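Long-range contacts in oxidoreductase, Gfo/Idh/MocA family (Vibrio cholerae, PDB 1XEA), which probably catalyses a nicotinamide-nucleotide-dependent oxidation or reduction, as expected of a nucleotide-binding member of the Gfo/Idh/MocA oxidoreductase family: residues F82-G87 / Q115-G120; G142-L147 / A228-V233; W149-H154 / A213-Q218; S178-L183 / H296-A301; L186-H191 / A198-Q203. All blocks are in the same frame, centred on the assembly; numbering follows the deposited sequence.

Contact 1: residues F82-G87 / Q115-G120; sequences FFLHLG and QPLYVG
Gln115 CG stands anti to its own carbonyl carbon (chi1 -73°), and a bend at chi2 (-55°) lays the amide along the backbone of Gly87. Its CD comes 3.4 Å from Gly87 C, and its CG is 3.5 Å from Gly87 CA. Gly87 ends helix 76-85 in a Schellman motif, with phi at +67°, a conformation that glycine adopts readily and that suits it to this place, and the glutamine amide lies against its backbone. Further in, Leu84, with CG also anti to its carbonyl carbon, sends CD2 to within 4.3 Å of Gln115 CB, while its CD1 meets Leu117 CD2 at 4.3 Å, branch tip to branch tip. This is helix-on-sheet packing in a Rossmann-type domain: strand 117-120 is the last strand of the five-stranded parallel sheet, and helix 100-112 joins in through Ala110 on Leu84 and Leu106 on Leu117. Branched leucines suit this buried layer, whereas the longer, polar glutamine suits the partly exposed margin. The chemistry is therefore van der Waals throughout, so the helix end is positioned against the strand by shape and not by directional bonds.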
# COMPACT_ATOMS: atom_id res chain seq x y z
N PHE A 82 0.62 -49.55 2.45
CA PHE A 82 1.41 -50.44 1.61
C PHE A 82 2.92 -50.28 1.77
O PHE A 82 3.63 -51.23 2.10
CB PHE A 82 1.05 -50.26 0.13
CG PHE A 82 1.77 -51.21 -0.78
CD1 PHE A 82 1.59 -52.58 -0.66
CD2 PHE A 82 2.62 -50.73 -1.77
CE1 PHE A 82 2.24 -53.47 -1.51
CE2 PHE A 82 3.27 -51.60 -2.63
CZ PHE A 82 3.09 -52.98 -2.51
N PHE A 83 3.41 -49.07 1.54
CA PHE A 83 4.84 -48.84 1.66
C PHE A 83 5.28 -48.74 3.11
O PHE A 83 6.45 -48.99 3.42
CB PHE A 83 5.24 -47.58 0.91
CG PHE A 83 4.87 -47.61 -0.54
CD1 PHE A 83 3.61 -47.20 -0.95
CD2 PHE A 83 5.77 -48.07 -1.49
CE1 PHE A 83 3.25 -47.25 -2.29
CE2 PHE A 83 5.43 -48.12 -2.83
CZ PHE A 83 4.16 -47.71 -3.24
N LEU A 84 4.36 -48.38 3.99
CA LEU A 84 4.70 -48.29 5.40
C LEU A 84 5.02 -49.67 5.94
O LEU A 84 5.92 -49.83 6.77
CB LEU A 84 3.55 -47.67 6.19
CG LEU A 84 3.46 -46.16 6.07
CD1 LEU A 84 2.26 -45.68 6.86
CD2 LEU A 84 4.73 -45.52 6.60
N HIS A 85 4.29 -50.68 5.46
CA HIS A 85 4.53 -52.04 5.90
C HIS A 85 5.83 -52.56 5.28
O HIS A 85 6.63 -53.24 5.94
CB HIS A 85 3.35 -52.93 5.53
CG HIS A 85 3.56 -54.37 5.85
ND1 HIS A 85 4.51 -54.80 6.76
CD2 HIS A 85 3.00 -55.49 5.35
CE1 HIS A 85 4.52 -56.12 6.79
NE2 HIS A 85 3.61 -56.56 5.94
N LEU A 86 6.05 -52.24 4.01
CA LEU A 86 7.25 -52.65 3.31
C LEU A 86 8.47 -51.97 3.92
O LEU A 86 9.60 -52.17 3.47
CB LEU A 86 7.16 -52.27 1.84
CG LEU A 86 6.00 -52.90 1.08
CD1 LEU A 86 5.78 -52.18 -0.25
CD2 LEU A 86 6.28 -54.37 0.86
N GLY A 87 8.23 -51.15 4.94
CA GLY A 87 9.31 -50.44 5.62
C GLY A 87 10.01 -49.39 4.78
O GLY A 87 11.23 -49.44 4.57
N GLN A 115 8.96 -46.66 10.64
CA GLN A 115 9.18 -45.86 9.45
C GLN A 115 8.63 -44.46 9.66
O GLN A 115 7.75 -44.23 10.49
CB GLN A 115 8.53 -46.52 8.25
CG GLN A 115 9.28 -47.73 7.78
CD GLN A 115 10.73 -47.41 7.49
OE1 GLN A 115 11.03 -46.43 6.80
NE2 GLN A 115 11.64 -48.22 8.01
N PRO A 116 9.18 -43.48 8.93
CA PRO A 116 8.72 -42.10 9.05
C PRO A 116 7.60 -41.83 8.05
O PRO A 116 7.68 -42.24 6.89
CB PRO A 116 9.98 -41.31 8.73
CG PRO A 116 10.56 -42.12 7.63
CD PRO A 116 10.43 -43.54 8.15
N LEU A 117 6.56 -41.16 8.54
CA LEU A 117 5.41 -40.80 7.73
C LEU A 117 5.31 -39.28 7.81
O LEU A 117 4.91 -38.71 8.83
CB LEU A 117 4.15 -41.44 8.31
CG LEU A 117 2.82 -41.05 7.65
CD1 LEU A 117 2.81 -41.45 6.18
CD2 LEU A 117 1.69 -41.73 8.40
N TYR A 118 5.67 -38.62 6.71
CA TYR A 118 5.66 -37.17 6.62
C TYR A 118 4.41 -36.64 5.92
O TYR A 118 4.05 -37.11 4.84
CB TYR A 118 6.89 -36.73 5.84
CG TYR A 118 7.30 -35.30 6.07
CD1 TYR A 118 8.19 -34.98 7.09
CD2 TYR A 118 6.84 -34.28 5.23
CE1 TYR A 118 8.62 -33.68 7.28
CE2 TYR A 118 7.26 -32.97 5.41
CZ TYR A 118 8.16 -32.68 6.44
OH TYR A 118 8.59 -31.38 6.62
N VAL A 119 3.76 -35.64 6.52
CA VAL A 119 2.57 -35.04 5.92
C VAL A 119 2.96 -33.71 5.27
O VAL A 119 3.71 -32.92 5.85
CB VAL A 119 1.47 -34.80 6.97
CG1 VAL A 119 0.25 -34.20 6.30
CG2 VAL A 119 1.09 -36.10 7.67
N GLY A 120 2.43 -33.46 4.08
CA GLY A 120 2.75 -32.24 3.36
C GLY A 120 2.02 -30.97 3.73
O GLY A 120 0.97 -30.66 3.18

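Contact 2: residues G142-L147 / A228-V233; sequences GALRSL and ASYDNV
The backbones run antiparallel and pair through a classic beta bulge, in which Arg145 and Ser146 both face Ser229 and its single carbonyl oxygen is gripped twice. Ser229 O accepts from Arg145 N at 2.7 Å, in the carbonyl plane, and from Ser146 N at 3.2 Å, from above that plane. The return bond, Ser229 N to Ser146 O (2.9 Å), is the straightest, at 168°. This bulge joins strands 146-152 and 223-230 in the large mixed sheet. Ser146 and Ser229 put their hydroxyls on the same face, OG to OG at 2.9 Å, small polar groups that fit where Asn216 of the second subunit packs on Ser229. Leu147 and Ala228 share the other face, beside Leu144. Leu144 crosses Tyr230 obliquely, its CD2 over the ring face 3.7 Å from the centroid, a CH-pi contact; the Tyr230 hydroxyl is held by Glu135. Arg145, bent at chi2, brings NE to Asp231 OD2 at 3.3 Å, a salt bridge that meets the carboxylate from above its plane. Beside it a water donates to Ala143 O at 2.7 Å, accepts a weak bond from Asp231 N and donates a weak one to Asp231 OD2.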
# COMPACT_ATOMS: atom_id res chain seq x y z
N GLY A 142 6.07 -19.87 21.83
CA GLY A 142 7.07 -18.93 22.29
C GLY A 142 6.56 -17.64 22.91
O GLY A 142 5.82 -17.64 23.90
N ALA A 143 6.95 -16.52 22.32
CA ALA A 143 6.52 -15.23 22.83
C ALA A 143 5.25 -14.73 22.15
O ALA A 143 4.74 -13.66 22.49
CB ALA A 143 7.64 -14.21 22.66
N LEU A 144 4.74 -15.50 21.20
CA LEU A 144 3.54 -15.12 20.47
C LEU A 144 2.34 -14.82 21.37
O LEU A 144 1.89 -15.70 22.10
CB LEU A 144 3.14 -16.21 19.47
CG LEU A 144 3.83 -16.20 18.11
CD1 LEU A 144 3.32 -17.36 17.26
CD2 LEU A 144 3.54 -14.88 17.41
N ARG A 145 1.84 -13.60 21.31
CA ARG A 145 0.68 -13.24 22.12
C ARG A 145 -0.58 -13.52 21.31
O ARG A 145 -1.68 -13.57 21.85
CB ARG A 145 0.73 -11.77 22.54
CG ARG A 145 1.87 -11.44 23.47
CD ARG A 145 1.75 -12.21 24.78
NE ARG A 145 3.01 -12.25 25.52
CZ ARG A 145 3.69 -13.37 25.77
NH1 ARG A 145 3.23 -14.54 25.34
NH2 ARG A 145 4.84 -13.31 26.45
N SER A 146 -0.40 -13.70 20.01
CA SER A 146 -1.52 -14.00 19.12
C SER A 146 -1.00 -14.30 17.71
O SER A 146 0.07 -13.83 17.31
CB SER A 146 -2.52 -12.84 19.10
OG SER A 146 -2.33 -11.98 17.98
N LEU A 147 -1.75 -15.10 16.97
CA LEU A 147 -1.40 -15.46 15.61
C LEU A 147 -2.70 -15.76 14.87
O LEU A 147 -3.45 -16.65 15.26
CB LEU A 147 -0.48 -16.69 15.58
CG LEU A 147 -0.15 -17.27 14.20
CD1 LEU A 147 0.71 -16.29 13.43
CD2 LEU A 147 0.54 -18.61 14.33
N ALA A 228 0.65 -11.74 13.15
CA ALA A 228 1.26 -12.27 14.36
C ALA A 228 1.55 -11.14 15.33
O ALA A 228 1.93 -10.05 14.92
CB ALA A 228 2.55 -12.99 14.00
N SER A 229 1.36 -11.37 16.61
CA SER A 229 1.67 -10.30 17.53
C SER A 229 2.41 -10.79 18.77
O SER A 229 2.18 -11.90 19.26
CB SER A 229 0.41 -9.55 17.93
OG SER A 229 -0.26 -10.22 18.98
N TYR A 230 3.30 -9.94 19.25
CA TYR A 230 4.10 -10.22 20.43
C TYR A 230 3.88 -9.00 21.31
O TYR A 230 2.94 -8.24 21.10
CB TYR A 230 5.57 -10.33 20.06
CG TYR A 230 5.88 -11.42 19.08
CD1 TYR A 230 5.65 -11.25 17.71
CD2 TYR A 230 6.42 -12.63 19.51
CE1 TYR A 230 5.95 -12.26 16.81
CE2 TYR A 230 6.72 -13.65 18.61
CZ TYR A 230 6.48 -13.46 17.27
OH TYR A 230 6.80 -14.46 16.38
N ASP A 231 4.75 -8.80 22.29
CA ASP A 231 4.57 -7.62 23.11
C ASP A 231 5.20 -6.44 22.39
O ASP A 231 6.39 -6.45 22.10
CB ASP A 231 5.19 -7.81 24.50
CG ASP A 231 4.41 -8.81 25.35
OD1 ASP A 231 3.16 -8.66 25.48
OD2 ASP A 231 5.05 -9.74 25.90
N ASN A 232 4.38 -5.45 22.08
CA ASN A 232 4.81 -4.23 21.38
C ASN A 232 5.42 -4.48 20.03
O ASN A 232 6.13 -3.63 19.49
CB ASN A 232 5.79 -3.43 22.24
CG ASN A 232 5.12 -2.88 23.48
OD1 ASN A 232 4.01 -2.35 23.42
ND2 ASN A 232 5.80 -2.99 24.61
N VAL A 233 5.13 -5.64 19.47
CA VAL A 233 5.63 -5.97 18.15
C VAL A 233 4.57 -6.74 17.41
O VAL A 233 3.88 -7.57 18.00
CB VAL A 233 6.92 -6.80 18.24
CG1 VAL A 233 7.50 -6.98 16.84
CG2 VAL A 233 7.95 -6.09 19.14
O HOH W 1 5.40 -11.19 23.22

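Contact 3: residues W149-H154 / A213-Q218; sequences WEKHRH and ASMNRQ
Two arginines lie side by side, pointing the same way: Arg153 NH1 sits over the centre of the Arg217 guanidinium face, 4.2 Å from Arg217 NE, with the two planes 79° apart. Their like charges are probably offset by Asp167, whose OD2 forms salt bridges with both. Beneath them, strands 146-152 and 209-216 form the parallel pair of an otherwise antiparallel mixed sheet. Ser214 bonds both ways, its N to Trp149 O and its O to Lys151 N, each at 2.9 Å and nearly along the C=O axis; Arg153 N continues the ladder to Asn216 O. Met215, present as selenomethionine, and Lys151 run alongside, CE to CD at 3.6 Å, so the aliphatic part of the lysine serves as buried apolar surface. On the other face, His152 NE2 donates to the anti lone pair of Glu150 OE1 at 3.1 Å, which helps fix the imidazole's rotation, while Asn216 CB lies over the ring. Asn216 also turns the chain: its OD1 accepts from Gln218 N at 2.9 Å in the carbonyl plane, an Asx turn.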
# COMPACT_ATOMS: atom_id res chain seq x y z
N TRP A 149 -4.39 -16.64 11.14
CA TRP A 149 -4.15 -17.05 9.77
C TRP A 149 -5.48 -16.97 9.01
O TRP A 149 -6.42 -17.69 9.32
CB TRP A 149 -3.60 -18.48 9.78
CG TRP A 149 -2.80 -18.80 8.56
CD1 TRP A 149 -3.26 -18.87 7.27
CD2 TRP A 149 -1.40 -19.06 8.51
NE1 TRP A 149 -2.23 -19.14 6.42
CE2 TRP A 149 -1.07 -19.26 7.15
CE3 TRP A 149 -0.38 -19.13 9.47
CZ2 TRP A 149 0.23 -19.54 6.73
CZ3 TRP A 149 0.90 -19.40 9.05
CH2 TRP A 149 1.20 -19.60 7.69
N GLU A 150 -5.56 -16.08 8.03
CA GLU A 150 -6.76 -15.92 7.22
C GLU A 150 -6.47 -16.43 5.80
O GLU A 150 -5.44 -16.12 5.21
CB GLU A 150 -7.15 -14.44 7.13
CG GLU A 150 -7.49 -13.78 8.46
CD GLU A 150 -7.90 -12.32 8.33
OE1 GLU A 150 -8.88 -12.03 7.62
OE2 GLU A 150 -7.23 -11.46 8.96
N LYS A 151 -7.39 -17.23 5.26
CA LYS A 151 -7.24 -17.74 3.91
C LYS A 151 -8.64 -17.72 3.34
O LYS A 151 -9.46 -18.58 3.66
CB LYS A 151 -6.70 -19.17 3.93
CG LYS A 151 -6.28 -19.66 2.56
CD LYS A 151 -5.79 -21.10 2.61
CE LYS A 151 -5.18 -21.51 1.29
NZ LYS A 151 -6.14 -21.35 0.16
N HIS A 152 -8.90 -16.74 2.48
CA HIS A 152 -10.23 -16.60 1.90
C HIS A 152 -10.26 -16.87 0.41
O HIS A 152 -9.23 -16.80 -0.27
CB HIS A 152 -10.78 -15.19 2.18
CG HIS A 152 -10.64 -14.74 3.61
ND1 HIS A 152 -10.72 -15.61 4.68
CD2 HIS A 152 -10.47 -13.51 4.15
CE1 HIS A 152 -10.59 -14.94 5.81
NE2 HIS A 152 -10.44 -13.66 5.51
N ARG A 153 -11.45 -17.21 -0.09
CA ARG A 153 -11.69 -17.48 -1.51
C ARG A 153 -12.90 -16.67 -1.93
O ARG A 153 -13.75 -16.32 -1.10
CB ARG A 153 -12.02 -18.96 -1.76
CG ARG A 153 -10.86 -19.94 -1.68
CD ARG A 153 -10.51 -20.52 -3.04
NE ARG A 153 -9.15 -21.08 -3.06
CZ ARG A 153 -8.75 -22.09 -2.29
NH1 ARG A 153 -9.59 -22.67 -1.45
NH2 ARG A 153 -7.49 -22.51 -2.36
N HIS A 154 -12.99 -16.38 -3.22
CA HIS A 154 -14.12 -15.64 -3.76
C HIS A 154 -15.12 -16.62 -4.37
O HIS A 154 -14.77 -17.43 -5.22
CB HIS A 154 -13.65 -14.67 -4.84
CG HIS A 154 -14.77 -14.08 -5.64
ND1 HIS A 154 -15.81 -13.39 -5.06
CD2 HIS A 154 -14.99 -14.05 -6.98
CE1 HIS A 154 -16.63 -12.96 -6.01
NE2 HIS A 154 -16.15 -13.34 -7.18
N ALA A 213 -7.80 -19.47 13.23
CA ALA A 213 -7.83 -19.90 11.84
C ALA A 213 -9.15 -19.40 11.27
O ALA A 213 -10.21 -19.70 11.80
CB ALA A 213 -7.74 -21.42 11.75
N SER A 214 -9.06 -18.66 10.18
CA SER A 214 -10.22 -18.06 9.56
C SER A 214 -10.25 -18.32 8.05
O SER A 214 -9.26 -18.13 7.35
CB SER A 214 -10.18 -16.56 9.87
OG SER A 214 -11.13 -15.80 9.16
N MSE A 215 -11.39 -18.79 7.56
CA MSE A 215 -11.53 -19.05 6.14
C MSE A 215 -12.92 -18.68 5.66
O MSE A 215 -13.90 -19.30 6.06
CB MSE A 215 -11.29 -20.52 5.84
CG MSE A 215 -11.56 -20.90 4.40
SE MSE A 215 -10.91 -22.68 3.97
CE MSE A 215 -9.04 -22.24 3.72
N ASN A 216 -12.98 -17.68 4.79
CA ASN A 216 -14.26 -17.25 4.25
C ASN A 216 -14.19 -17.51 2.76
O ASN A 216 -13.65 -16.70 2.00
CB ASN A 216 -14.47 -15.76 4.50
CG ASN A 216 -15.86 -15.32 4.13
OD1 ASN A 216 -16.46 -15.85 3.20
ND2 ASN A 216 -16.37 -14.33 4.84
N ARG A 217 -14.72 -18.65 2.34
CA ARG A 217 -14.68 -19.00 0.93
C ARG A 217 -15.76 -18.33 0.11
O ARG A 217 -16.06 -18.74 -1.01
CB ARG A 217 -14.71 -20.51 0.77
CG ARG A 217 -13.40 -21.11 1.20
CD ARG A 217 -13.39 -22.58 1.09
NE ARG A 217 -13.65 -23.03 -0.26
CZ ARG A 217 -13.50 -24.29 -0.64
NH1 ARG A 217 -13.08 -25.20 0.23
NH2 ARG A 217 -13.75 -24.62 -1.90
N GLN A 218 -16.35 -17.29 0.69
CA GLN A 218 -17.36 -16.48 0.02
C GLN A 218 -16.95 -15.05 0.30
O GLN A 218 -17.79 -14.21 0.62
CB GLN A 218 -18.75 -16.73 0.59
CG GLN A 218 -19.45 -17.99 0.10
CD GLN A 218 -20.95 -17.77 -0.08
OE1 GLN A 218 -21.62 -17.25 0.82
NE2 GLN A 218 -21.49 -18.17 -1.24

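Contact 4: residues S178-L183 / H296-A301; sequences SRQCNL and HQLAEA
Apolar side chains meet at one end of this contact of loop and helix. Leu183, with CG anti to its carbonyl carbon (chi1 -58°), crosses Leu298 obliquely, CD2 to CD2 at 4.1 Å, and its CG rests 4.2 Å from Ala301 CB. Alanine, one turn along from Gln297, is small enough to let the leucine approach the helix surface. Contacts of aliphatic carbon with backbone carbonyls make a second group: the Leu298 branch lies beside two loop carbonyls, with CG 3.5 Å from Gln180 O and CD2 next to Asn182 O. The loop itself links helix 160-175 to strand 186-193, so it runs across the long C-terminal helix 286-311 just before the chain enters the large sheet; Leu172 of helix 160-175 also packs on Leu298. The last group involves a polar side chain: Gln297, extended beyond CG (chi2 177°), sets OE1 3.5 Å from Cys181 CB, while its NE2 hydrogen-bonds Glu104 of helix 100-112, tying this partly exposed glutamine to the nucleotide-binding domain.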
# COMPACT_ATOMS: atom_id res chain seq x y z
N SER A 178 -0.06 -25.41 19.47
CA SER A 178 -0.24 -25.94 20.82
C SER A 178 -0.74 -27.38 20.81
O SER A 178 -1.08 -27.94 21.85
CB SER A 178 -1.25 -25.08 21.58
OG SER A 178 -2.56 -25.29 21.09
N ARG A 179 -0.78 -27.97 19.61
CA ARG A 179 -1.26 -29.33 19.44
C ARG A 179 -2.65 -29.45 20.02
O ARG A 179 -2.87 -30.15 21.01
CB ARG A 179 -0.33 -30.33 20.12
CG ARG A 179 1.12 -30.26 19.67
CD ARG A 179 1.88 -31.51 20.07
NE ARG A 179 1.56 -31.98 21.43
CZ ARG A 179 0.63 -32.90 21.73
NH1 ARG A 179 -0.10 -33.46 20.77
NH2 ARG A 179 0.44 -33.27 23.00
N GLN A 180 -3.60 -28.75 19.40
CA GLN A 180 -4.99 -28.76 19.82
C GLN A 180 -5.63 -29.95 19.09
O GLN A 180 -5.60 -30.01 17.87
CB GLN A 180 -5.66 -27.45 19.41
CG GLN A 180 -6.96 -27.12 20.12
CD GLN A 180 -6.79 -26.90 21.62
OE1 GLN A 180 -5.72 -26.48 22.09
NE2 GLN A 180 -7.84 -27.18 22.38
N CYS A 181 -6.21 -30.88 19.84
CA CYS A 181 -6.80 -32.06 19.22
C CYS A 181 -8.27 -32.24 19.51
O CYS A 181 -8.80 -33.34 19.38
CB CYS A 181 -6.05 -33.29 19.71
SG CYS A 181 -6.00 -33.36 21.49
N ASN A 182 -8.94 -31.15 19.89
CA ASN A 182 -10.37 -31.19 20.19
C ASN A 182 -10.99 -29.79 20.16
O ASN A 182 -10.45 -28.86 19.55
CB ASN A 182 -10.61 -31.82 21.56
CG ASN A 182 -9.88 -31.10 22.68
OD1 ASN A 182 -10.18 -31.30 23.86
ND2 ASN A 182 -8.91 -30.25 22.33
N LEU A 183 -12.12 -29.65 20.84
CA LEU A 183 -12.81 -28.37 20.90
C LEU A 183 -12.74 -27.75 22.29
O LEU A 183 -13.48 -26.83 22.61
CB LEU A 183 -14.27 -28.55 20.50
CG LEU A 183 -14.53 -29.12 19.11
CD1 LEU A 183 -16.02 -29.10 18.87
CD2 LEU A 183 -13.82 -28.30 18.03
N HIS A 296 -5.33 -33.22 12.32
CA HIS A 296 -6.33 -34.02 11.65
C HIS A 296 -7.40 -34.40 12.66
O HIS A 296 -8.57 -34.50 12.31
CB HIS A 296 -5.72 -35.27 11.02
CG HIS A 296 -4.86 -34.98 9.83
ND1 HIS A 296 -3.55 -34.59 9.94
CD2 HIS A 296 -5.14 -35.02 8.50
CE1 HIS A 296 -3.05 -34.39 8.73
NE2 HIS A 296 -3.99 -34.65 7.84
N GLN A 297 -7.03 -34.60 13.92
CA GLN A 297 -8.03 -34.96 14.90
C GLN A 297 -8.94 -33.75 15.11
O GLN A 297 -10.15 -33.90 15.27
CB GLN A 297 -7.37 -35.40 16.21
CG GLN A 297 -6.55 -36.69 16.06
CD GLN A 297 -5.82 -37.10 17.34
OE1 GLN A 297 -5.21 -36.27 18.02
NE2 GLN A 297 -5.87 -38.39 17.66
N LEU A 298 -8.36 -32.56 15.10
CA LEU A 298 -9.13 -31.32 15.27
C LEU A 298 -10.08 -31.11 14.08
O LEU A 298 -11.23 -30.73 14.25
CB LEU A 298 -8.19 -30.12 15.38
CG LEU A 298 -8.55 -29.02 16.38
CD1 LEU A 298 -7.93 -27.73 15.88
CD2 LEU A 298 -10.06 -28.86 16.54
N ALA A 299 -9.57 -31.36 12.88
CA ALA A 299 -10.38 -31.21 11.68
C ALA A 299 -11.59 -32.14 11.79
O ALA A 299 -12.71 -31.76 11.44
CB ALA A 299 -9.57 -31.55 10.45
N GLU A 300 -11.36 -33.35 12.27
CA GLU A 300 -12.43 -34.33 12.44
C GLU A 300 -13.50 -33.74 13.35
O GLU A 300 -14.68 -33.70 13.00
CB GLU A 300 -11.88 -35.61 13.06
CG GLU A 300 -11.86 -36.80 12.11
CD GLU A 300 -13.25 -37.16 11.62
OE1 GLU A 300 -14.13 -37.40 12.48
OE2 GLU A 300 -13.45 -37.22 10.39
N ALA A 301 -13.05 -33.29 14.52
CA ALA A 301 -13.92 -32.70 15.53
C ALA A 301 -14.75 -31.57 14.94
O ALA A 301 -15.96 -31.50 15.14
CB ALA A 301 -13.09 -32.19 16.68

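Contact 5: residues L186-H191 / A198-Q203; sequences LHLTYH and ARLDVQ
One face of the Arg199 guanidinium lies against the opposing backbone, with Tyr190 C 3.6 Å above its plane and His191 N over its centre. The Tyr190 ring meets Leu188 CD2 at its edge and Leu200 CD1 obliquely, and the His187 ring stacks on His187 of the second subunit. The scaffold is a beta hairpin, its strands 173° apart. His187 with Gln203 and Thr189 with Asp201 are hydrogen-bonded pairs, the bond from Asp201 N to Thr189 O measuring 2.7 Å. A classic beta bulge, Ala198 and Arg199 both facing His191, completes the ladder. Arg199, extended from CG to NE, places NH1 2.6 Å from Asp201 OD2, a salt bridge along one strand that should help hold the buried charge. The other face is apolar: Leu188 CD2 touches Leu200 CD1 at 3.8 Å, and Val202 CG1 meets Leu186 CD1. Beta-branched valine and leucines suit this side, where helices 160-175 and 286-311 cover the sheet through Phe168 and Ile306, among others. Strand 186-193 is the outermost in the chain's sheet, with strand 209-216 beyond its partner, and the polar face meets the second subunit.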
# COMPACT_ATOMS: atom_id res chain seq x y z
N LEU A 186 -12.32 -23.97 23.01
CA LEU A 186 -12.20 -23.47 21.65
C LEU A 186 -13.52 -22.88 21.20
O LEU A 186 -14.58 -23.41 21.51
CB LEU A 186 -11.77 -24.61 20.73
CG LEU A 186 -11.51 -24.31 19.25
CD1 LEU A 186 -10.50 -25.31 18.72
CD2 LEU A 186 -12.82 -24.36 18.47
N HIS A 187 -13.44 -21.78 20.46
CA HIS A 187 -14.64 -21.11 19.96
C HIS A 187 -14.78 -21.31 18.46
O HIS A 187 -14.03 -20.75 17.66
CB HIS A 187 -14.57 -19.62 20.27
CG HIS A 187 -15.88 -18.91 20.10
ND1 HIS A 187 -16.05 -17.88 19.20
CD2 HIS A 187 -17.07 -19.06 20.72
CE1 HIS A 187 -17.29 -17.43 19.28
NE2 HIS A 187 -17.92 -18.13 20.20
N LEU A 188 -15.77 -22.11 18.09
CA LEU A 188 -16.02 -22.42 16.69
C LEU A 188 -17.17 -21.57 16.17
O LEU A 188 -18.20 -21.43 16.84
CB LEU A 188 -16.35 -23.90 16.59
CG LEU A 188 -16.21 -24.60 15.25
CD1 LEU A 188 -16.50 -26.08 15.45
CD2 LEU A 188 -17.15 -24.01 14.23
N THR A 189 -17.00 -21.00 14.99
CA THR A 189 -18.03 -20.16 14.39
C THR A 189 -18.08 -20.46 12.91
O THR A 189 -17.04 -20.73 12.30
CB THR A 189 -17.70 -18.68 14.57
OG1 THR A 189 -17.78 -18.34 15.96
CG2 THR A 189 -18.67 -17.81 13.80
N TYR A 190 -19.26 -20.42 12.31
CA TYR A 190 -19.33 -20.68 10.88
C TYR A 190 -20.63 -20.15 10.30
O TYR A 190 -21.47 -19.63 11.02
CB TYR A 190 -19.19 -22.18 10.60
CG TYR A 190 -20.26 -23.04 11.22
CD1 TYR A 190 -21.51 -23.15 10.63
CD2 TYR A 190 -20.04 -23.69 12.44
CE1 TYR A 190 -22.52 -23.89 11.22
CE2 TYR A 190 -21.04 -24.44 13.04
CZ TYR A 190 -22.28 -24.53 12.42
OH TYR A 190 -23.30 -25.26 13.01
N HIS A 191 -20.75 -20.27 8.98
CA HIS A 191 -21.94 -19.82 8.27
C HIS A 191 -22.18 -20.74 7.10
O HIS A 191 -21.24 -21.16 6.43
CB HIS A 191 -21.76 -18.40 7.75
CG HIS A 191 -22.95 -17.88 7.00
ND1 HIS A 191 -24.18 -17.65 7.59
CD2 HIS A 191 -23.09 -17.49 5.70
CE1 HIS A 191 -25.01 -17.15 6.70
NE2 HIS A 191 -24.38 -17.04 5.55
N ALA A 198 -19.83 -21.67 3.90
CA ALA A 198 -19.31 -20.45 3.32
C ALA A 198 -18.05 -20.00 4.06
O ALA A 198 -16.99 -19.85 3.45
CB ALA A 198 -20.37 -19.35 3.34
N ARG A 199 -18.15 -19.80 5.37
CA ARG A 199 -16.99 -19.40 6.16
C ARG A 199 -16.91 -20.14 7.49
O ARG A 199 -17.94 -20.44 8.10
CB ARG A 199 -17.00 -17.90 6.45
CG ARG A 199 -17.96 -17.54 7.53
CD ARG A 199 -17.62 -16.26 8.23
NE ARG A 199 -18.58 -16.08 9.31
CZ ARG A 199 -18.57 -16.78 10.44
NH1 ARG A 199 -17.64 -17.71 10.65
NH2 ARG A 199 -19.51 -16.59 11.36
N LEU A 200 -15.69 -20.43 7.92
CA LEU A 200 -15.42 -21.16 9.17
C LEU A 200 -14.38 -20.39 9.98
O LEU A 200 -13.38 -19.93 9.43
CB LEU A 200 -14.89 -22.55 8.83
CG LEU A 200 -14.66 -23.53 9.97
CD1 LEU A 200 -15.97 -23.84 10.66
CD2 LEU A 200 -14.04 -24.80 9.42
N ASP A 201 -14.61 -20.25 11.28
CA ASP A 201 -13.68 -19.53 12.14
C ASP A 201 -13.43 -20.24 13.45
O ASP A 201 -14.28 -20.27 14.33
CB ASP A 201 -14.21 -18.12 12.43
CG ASP A 201 -14.18 -17.23 11.20
OD1 ASP A 201 -13.11 -17.09 10.58
OD2 ASP A 201 -15.24 -16.65 10.85
N VAL A 202 -12.23 -20.82 13.57
CA VAL A 202 -11.85 -21.53 14.77
C VAL A 202 -10.79 -20.75 15.52
O VAL A 202 -9.75 -20.40 14.97
CB VAL A 202 -11.29 -22.92 14.44
CG1 VAL A 202 -10.77 -23.58 15.71
CG2 VAL A 202 -12.37 -23.77 13.80
N GLN A 203 -11.07 -20.48 16.79
CA GLN A 203 -10.17 -19.71 17.62
C GLN A 203 -10.15 -20.23 19.06
O GLN A 203 -11.19 -20.53 19.64
CB GLN A 203 -10.62 -18.25 17.58
CG GLN A 203 -10.39 -17.47 18.86
CD GLN A 203 -10.75 -16.00 18.74
OE1 GLN A 203 -10.86 -15.31 19.74
NE2 GLN A 203 -10.91 -15.52 17.50

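Contacts 2, 3 and 5 build one mixed sheet: contacts 2 and 3 use the two edges of strand 146-152, and contact 5 adjoins contact 3 through strands 196-206 and 209-216, where Ala213 N probably bonds Val202 O. All three rely on backbone ladders, and all three meet the second subunit. Contacts 1 and 4 instead set a helix against strand or loop by van der Waals packing of side chains on side chains and backbone, with no ladder between the segments. Contacts 1, 3 and 5 are buried, contact 2 partly so, and contact 4 lies at the surface. Contact 1 stands apart in the nucleotide-binding domain, yet Val119 touches His296 of contact 4, whose Leu298 in turn reaches Leu186 of contact 5.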